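Local coordinates for protein ORF10 (Moritella marina, PDB 6RIW) that forms the ketosynthase-chain length factor didomain of a polyunsaturated fatty acid synthase and probably condenses acyl chains as a 3-oxoacyl-[acyl-carrier-protein] synthase, at residues Y201-A206 and G264-K269. Residues are numbered along the deposited sequence; the frame is centred on the assembly and turned at random.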
# COMPACT_ATOMS: atom_id res chain seq x y z
N TYR A 201 -0.62 -11.30 6.51
CA TYR A 201 -1.94 -10.88 6.03
C TYR A 201 -2.21 -11.43 4.64
O TYR A 201 -3.32 -11.93 4.36
CB TYR A 201 -2.04 -9.36 6.04
CG TYR A 201 -2.53 -8.82 7.38
CD1 TYR A 201 -1.76 -8.97 8.52
CD2 TYR A 201 -3.77 -8.19 7.49
CE1 TYR A 201 -2.19 -8.49 9.76
CE2 TYR A 201 -4.23 -7.73 8.72
CZ TYR A 201 -3.43 -7.88 9.85
OH TYR A 201 -3.85 -7.42 11.07
N SER A 202 -1.24 -11.32 3.73
CA SER A 202 -1.44 -11.82 2.37
C SER A 202 -1.69 -13.32 2.35
O SER A 202 -2.57 -13.81 1.63
CB SER A 202 -0.23 -11.47 1.49
OG SER A 202 -0.08 -10.06 1.44
N VAL A 203 -0.91 -14.08 3.13
CA VAL A 203 -1.09 -15.53 3.14
C VAL A 203 -2.46 -15.90 3.72
O VAL A 203 -3.20 -16.71 3.14
CB VAL A 203 0.07 -16.20 3.92
CG1 VAL A 203 -0.25 -17.68 4.22
CG2 VAL A 203 1.36 -16.06 3.09
N LYS A 204 -2.82 -15.29 4.85
CA LYS A 204 -4.10 -15.59 5.48
C LYS A 204 -5.27 -15.24 4.55
O LYS A 204 -6.20 -16.03 4.39
CB LYS A 204 -4.21 -14.85 6.81
CG LYS A 204 -5.54 -15.04 7.53
CD LYS A 204 -5.80 -16.51 7.82
CE LYS A 204 -7.20 -16.75 8.45
NZ LYS A 204 -8.23 -15.77 7.99
N LEU A 205 -5.24 -14.05 3.93
CA LEU A 205 -6.35 -13.71 3.04
C LEU A 205 -6.35 -14.58 1.79
O LEU A 205 -7.42 -14.84 1.22
CB LEU A 205 -6.27 -12.22 2.66
CG LEU A 205 -6.48 -11.26 3.82
CD1 LEU A 205 -6.39 -9.82 3.29
CD2 LEU A 205 -7.82 -11.48 4.52
N ALA A 206 -5.19 -15.03 1.33
CA ALA A 206 -5.18 -15.92 0.18
C ALA A 206 -5.79 -17.28 0.53
O ALA A 206 -6.53 -17.86 -0.27
CB ALA A 206 -3.75 -16.09 -0.37
N GLY A 264 9.27 -12.28 -1.42
CA GLY A 264 9.01 -13.70 -1.30
C GLY A 264 7.65 -14.04 -1.88
O GLY A 264 6.76 -13.19 -1.97
N MET A 265 7.49 -15.30 -2.27
CA MET A 265 6.21 -15.74 -2.80
C MET A 265 5.97 -17.20 -2.45
O MET A 265 6.89 -18.01 -2.50
CB MET A 265 6.15 -15.55 -4.33
CG MET A 265 4.75 -15.65 -4.92
SD MET A 265 3.61 -14.30 -4.47
CE MET A 265 4.51 -12.83 -5.06
N MET A 266 4.72 -17.53 -2.14
CA MET A 266 4.31 -18.92 -1.92
C MET A 266 3.11 -19.25 -2.79
O MET A 266 2.28 -18.38 -3.09
CB MET A 266 3.95 -19.15 -0.47
CG MET A 266 5.12 -19.35 0.46
SD MET A 266 4.61 -18.89 2.13
CE MET A 266 2.88 -19.33 2.02
N VAL A 267 3.00 -20.53 -3.18
CA VAL A 267 1.87 -21.04 -3.96
C VAL A 267 1.02 -21.91 -3.04
O VAL A 267 1.55 -22.84 -2.42
CB VAL A 267 2.33 -21.85 -5.19
CG1 VAL A 267 1.12 -22.25 -6.02
CG2 VAL A 267 3.34 -21.08 -6.01
N LEU A 268 -0.28 -21.60 -2.95
CA LEU A 268 -1.20 -22.25 -2.02
C LEU A 268 -2.33 -22.97 -2.75
O LEU A 268 -2.91 -22.44 -3.71
CB LEU A 268 -1.83 -21.23 -1.06
CG LEU A 268 -0.89 -20.29 -0.32
CD1 LEU A 268 -1.67 -19.36 0.59
CD2 LEU A 268 0.12 -21.11 0.49
N LYS A 269 -2.69 -24.16 -2.26
CA LYS A 269 -3.86 -24.87 -2.74
C LYS A 269 -4.56 -25.53 -1.56
O LYS A 269 -3.94 -25.78 -0.52
CB LYS A 269 -3.49 -25.96 -3.79
CG LYS A 269 -3.06 -25.40 -5.15
CD LYS A 269 -2.43 -26.49 -6.03
CE LYS A 269 -3.45 -27.54 -6.47
NZ LYS A 269 -2.97 -28.33 -7.66
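Val203 of helix 201-206 meets two side chains of strand 264-269, Met266 and Leu268, in an apolar contact between side chains, with no hydrogen bond across it. The Met266 chain bends at its thioether (chi3 31°) and brings its terminal methyl to the valine fork: CE lies 3.8 Å from Val203 CG2 and 4.2 Å from Val203 CG1, the two side chains crossing at about a right angle. With CG1 anti to the backbone N (chi1 167°) and CG2 anti to the carbonyl carbon, both valine methyls reach this one carbon. CG1 also approaches Leu268, 4.2 Å from its CD1. That same leucine methyl lies against the Val203/Ala206 (i, i+3) face of the helix, 4.0 Å from Ala206 CB and equally far from the carbonyl O of Val203, whose contact here is van der Waals only. Met266 and Leu268 alternate with Val267 along the strand, so both face the helix. The segments run nearly parallel, 19° between their directions and 10.0 Å between axes, a usual spacing for a helix packed on a sheet. The pair belongs to the first of the two ketosynthase-like domains, where, as in the thiolase fold, a helix layer packs on a mixed sheet. Strand 259-270 is flanked by antiparallel strands 4-12 and 217-224; Val203 and Leu268 both also touch Ile285 of strand 283-292, and Ala206 rests on Met218. From the other face of the strand, Met265 and Val267 pack against helix 88-104, so the strand lies between helices 198-211 and 88-104.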